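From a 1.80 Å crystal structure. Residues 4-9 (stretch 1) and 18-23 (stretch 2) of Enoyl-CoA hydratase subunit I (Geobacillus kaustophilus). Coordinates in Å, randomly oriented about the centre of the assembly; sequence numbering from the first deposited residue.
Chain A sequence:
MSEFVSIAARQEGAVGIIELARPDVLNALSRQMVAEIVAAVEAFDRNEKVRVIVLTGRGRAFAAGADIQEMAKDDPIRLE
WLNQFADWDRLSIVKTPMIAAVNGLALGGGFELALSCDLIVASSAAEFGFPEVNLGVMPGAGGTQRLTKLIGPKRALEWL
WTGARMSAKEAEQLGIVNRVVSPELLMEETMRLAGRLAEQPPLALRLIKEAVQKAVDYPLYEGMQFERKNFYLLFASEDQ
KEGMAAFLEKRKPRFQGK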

ATOM      1  N   PHE A   4     -13.802 -33.922  -3.079  1.00 40.54           N
ATOM      2  CA  PHE A   4     -14.535 -32.694  -3.503  1.00 40.39           C
ATOM      3  C   PHE A   4     -15.461 -32.993  -4.676  1.00 38.14           C
ATOM      4  O   PHE A   4     -15.101 -33.729  -5.595  1.00 38.23           O
ATOM      5  CB  PHE A   4     -13.541 -31.597  -3.896  1.00 40.92           C
ATOM      6  CG  PHE A   4     -12.728 -31.076  -2.744  1.00 42.30           C
ATOM      7  CD1 PHE A   4     -13.327 -30.333  -1.731  1.00 42.33           C
ATOM      8  CD2 PHE A   4     -11.363 -31.333  -2.670  1.00 42.51           C
ATOM      9  CE1 PHE A   4     -12.575 -29.853  -0.658  1.00 38.51           C
ATOM     10  CE2 PHE A   4     -10.605 -30.858  -1.602  1.00 40.59           C
ATOM     11  CZ  PHE A   4     -11.212 -30.117  -0.594  1.00 40.67           C
ATOM     12  N   VAL A   5     -16.656 -32.415  -4.639  1.00 32.63           N
ATOM     13  CA  VAL A   5     -17.630 -32.629  -5.697  1.00 30.87           C
ATOM     14  C   VAL A   5     -18.010 -31.339  -6.414  1.00 28.42           C
ATOM     15  O   VAL A   5     -18.716 -31.374  -7.420  1.00 29.98           O
ATOM     16  CB  VAL A   5     -18.915 -33.281  -5.141  1.00 33.04           C
ATOM     17  CG1 VAL A   5     -18.607 -34.671  -4.616  1.00 31.95           C
ATOM     18  CG2 VAL A   5     -19.501 -32.417  -4.032  1.00 33.28           C
ATOM     19  N   SER A   6     -17.537 -30.204  -5.905  1.00 21.47           N
ATOM     20  CA  SER A   6     -17.855 -28.915  -6.512  1.00 18.24           C
ATOM     21  C   SER A   6     -16.633 -28.165  -7.035  1.00 15.53           C
ATOM     22  O   SER A   6     -16.771 -27.149  -7.713  1.00 12.06           O
ATOM     23  CB  SER A   6     -18.601 -28.032  -5.508  1.00 18.74           C
ATOM     24  OG  SER A   6     -19.785 -28.670  -5.060  1.00 23.92           O
ATOM     25  N   ILE A   7     -15.442 -28.658  -6.712  1.00 13.36           N
ATOM     26  CA  ILE A   7     -14.213 -28.018  -7.168  1.00 13.37           C
ATOM     27  C   ILE A   7     -13.204 -29.056  -7.634  1.00 13.76           C
ATOM     28  O   ILE A   7     -13.360 -30.245  -7.367  1.00 11.92           O
ATOM     29  CB  ILE A   7     -13.571 -27.154  -6.042  1.00 14.76           C
ATOM     30  CG1 ILE A   7     -13.197 -28.022  -4.836  1.00 16.47           C
ATOM     31  CG2 ILE A   7     -14.540 -26.065  -5.605  1.00 13.87           C
ATOM     32  CD1 ILE A   7     -11.834 -28.688  -4.926  1.00 13.93           C
ATOM     33  N   ALA A   8     -12.178 -28.591  -8.339  1.00 11.60           N
ATOM     34  CA  ALA A   8     -11.117 -29.457  -8.835  1.00 12.42           C
ATOM     35  C   ALA A   8      -9.788 -28.768  -8.555  1.00 13.90           C
ATOM     36  O   ALA A   8      -9.562 -27.641  -9.000  1.00 13.88           O
ATOM     37  CB  ALA A   8     -11.284 -29.694 -10.328  1.00 12.56           C
ATOM     38  N   ALA A   9      -8.918 -29.437  -7.807  1.00 13.32           N
ATOM     39  CA  ALA A   9      -7.616 -28.871  -7.470  1.00 12.96           C
ATOM     40  C   ALA A   9      -6.483 -29.613  -8.164  1.00 14.95           C
ATOM     41  O   ALA A   9      -6.559 -30.823  -8.389  1.00 16.00           O
ATOM     42  CB  ALA A   9      -7.411 -28.900  -5.957  1.00 13.71           C
ATOM     43  N   ILE A  18      -7.089 -23.968  -7.887  1.00  7.59           N
ATOM     44  CA  ILE A  18      -8.391 -24.429  -7.438  1.00  8.10           C
ATOM     45  C   ILE A  18      -9.398 -23.911  -8.461  1.00 10.48           C
ATOM     46  O   ILE A  18      -9.588 -22.702  -8.612  1.00 10.16           O
ATOM     47  CB  ILE A  18      -8.744 -23.889  -6.039  1.00  8.01           C
ATOM     48  CG1 ILE A  18      -7.771 -24.471  -5.004  1.00  8.59           C
ATOM     49  CG2 ILE A  18     -10.178 -24.252  -5.695  1.00  9.07           C
ATOM     50  CD1 ILE A  18      -7.782 -23.771  -3.647  1.00 13.93           C
ATOM     51  N   GLU A  19     -10.020 -24.834  -9.181  1.00  9.21           N
ATOM     52  CA  GLU A  19     -10.992 -24.480 -10.201  1.00  9.40           C
ATOM     53  C   GLU A  19     -12.402 -24.816  -9.739  1.00  8.14           C
ATOM     54  O   GLU A  19     -12.706 -25.975  -9.456  1.00  9.44           O
ATOM     55  CB  GLU A  19     -10.668 -25.231 -11.502  1.00 12.87           C
ATOM     56  CG  GLU A  19     -11.752 -25.163 -12.565  1.00 20.24           C
ATOM     57  CD  GLU A  19     -11.406 -25.983 -13.800  1.00 25.53           C
ATOM     58  OE1 GLU A  19     -10.706 -27.009 -13.655  1.00 30.25           O
ATOM     59  OE2 GLU A  19     -11.846 -25.613 -14.909  1.00 25.79           O
ATOM     60  N   LEU A  20     -13.255 -23.800  -9.636  1.00  6.53           N
ATOM     61  CA  LEU A  20     -14.641 -24.040  -9.241  1.00  8.15           C
ATOM     62  C   LEU A  20     -15.193 -24.879 -10.388  1.00  8.99           C
ATOM     63  O   LEU A  20     -15.072 -24.493 -11.554  1.00  9.38           O
ATOM     64  CB  LEU A  20     -15.405 -22.719  -9.113  1.00  6.99           C
ATOM     65  CG  LEU A  20     -14.736 -21.671  -8.214  1.00 11.98           C
ATOM     66  CD1 LEU A  20     -15.697 -20.516  -7.967  1.00 10.12           C
ATOM     67  CD2 LEU A  20     -14.326 -22.306  -6.897  1.00 11.79           C
ATOM     68  N   ALA A  21     -15.794 -26.019 -10.059  1.00 10.17           N
ATOM     69  CA  ALA A  21     -16.291 -26.933 -11.081  1.00 12.46           C
ATOM     70  C   ALA A  21     -17.795 -27.187 -11.160  1.00 12.38           C
ATOM     71  O   ALA A  21     -18.225 -28.338 -11.270  1.00 13.24           O
ATOM     72  CB  ALA A  21     -15.556 -28.263 -10.956  1.00 10.35           C
ATOM     73  N   ARG A  22     -18.594 -26.125 -11.108  1.00  9.49           N
ATOM     74  CA  ARG A  22     -20.041 -26.266 -11.227  1.00  9.13           C
ATOM     75  C   ARG A  22     -20.563 -25.258 -12.245  1.00  8.65           C
ATOM     76  O   ARG A  22     -21.448 -24.455 -11.948  1.00  9.23           O
ATOM     77  CB  ARG A  22     -20.731 -26.064  -9.870  1.00 10.39           C
ATOM     78  CG  ARG A  22     -20.571 -27.238  -8.905  1.00 11.68           C
ATOM     79  CD  ARG A  22     -21.138 -28.539  -9.491  1.00 12.80           C
ATOM     80  NE  ARG A  22     -22.552 -28.424  -9.850  1.00 10.12           N
ATOM     81  CZ  ARG A  22     -23.561 -28.420  -8.981  1.00 11.68           C
ATOM     82  NH1 ARG A  22     -23.330 -28.532  -7.680  1.00 13.58           N
ATOM     83  NH2 ARG A  22     -24.806 -28.290  -9.415  1.00 11.56           N
ATOM     84  N   PRO A  23     -20.018 -25.294 -13.474  1.00  7.74           N
ATOM     85  CA  PRO A  23     -20.430 -24.377 -14.538  1.00  9.43           C
ATOM     86  C   PRO A  23     -21.911 -24.493 -14.879  1.00  9.07           C
ATOM     87  O   PRO A  23     -22.505 -23.550 -15.391  1.00 10.79           O
ATOM     88  CB  PRO A  23     -19.525 -24.774 -15.703  1.00 10.28           C
ATOM     89  CG  PRO A  23     -19.312 -26.236 -15.471  1.00 10.68           C
ATOM     90  CD  PRO A  23     -19.058 -26.289 -13.989  1.00  7.80           C
TER
HETATM   91  O   HOH W   1     -21.490 -30.538  -6.183  1.00 43.48           O
HETATM   92  O   HOH W   2      -8.233 -28.160 -11.589  1.00 28.75           O

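The unusual part of this contact lies where the regular pairing gives out: a single water draws together three groups at the loop end. Water 1 donates to S6 OG at 2.8 Å and, weakly, to V5 O at 3.2 Å, while weakly accepting from R22 NH1 at 3.1 Å. The water bridges R22 NH1 to the other stretch, and the methylenes pack directly, with R22 CG 4.0 Å from S6 CB. S6 OG lies at the edge of the guanidinium, near its plane, while NE and NH2 are hydrogen-bonded just outside the two stretches. A long side chain can thus lay its methylenes against a neighbour and leave its charged end to several polar partners, water among them.

Behind this corner runs a short antiparallel ladder, strand 7-9 against strand 18-20, their directions 161° apart. A8 and E19 form the hydrogen-bonded pair, closing a ring with A8 N to E19 O at 2.9 Å and E19 N to A8 O at 2.8 Å. The next bond, A21 N to S6 O at 2.8 Å, carries the pattern beyond the strands into the loops. Between these rungs sits the non-hydrogen-bonded pair I7 and L20, whose CA atoms are 4.5 Å apart, against 5.2 Å for A8 and E19. Here I7 CA lies 3.4 Å from E19 O, a CA-H...O contact that supplements the amide bonds.

Alternation sorts the side chains. I7, A9, I18 and L20 share one face, where I7 CG2 meets L20 CD2 at 4.0 Å and I7 CB approaches I18 CG2 at 4.5 Å; the branched isoleucine touches both its direct partner and a diagonal neighbour. A8 and E19 occupy the other face. The small methyl of A8 has CB 4.1 Å from E19 O and 4.3 Å from E19 OE1, the closest side chain to side chain approach of this pair, and water 2 links the two residues by weak bonds, donating to A8 O at 3.0 Å and E19 OE1 at 3.4 Å. The rule is economical: backbone sets register, one face packs hydrocarbon, and water serves the polar margins.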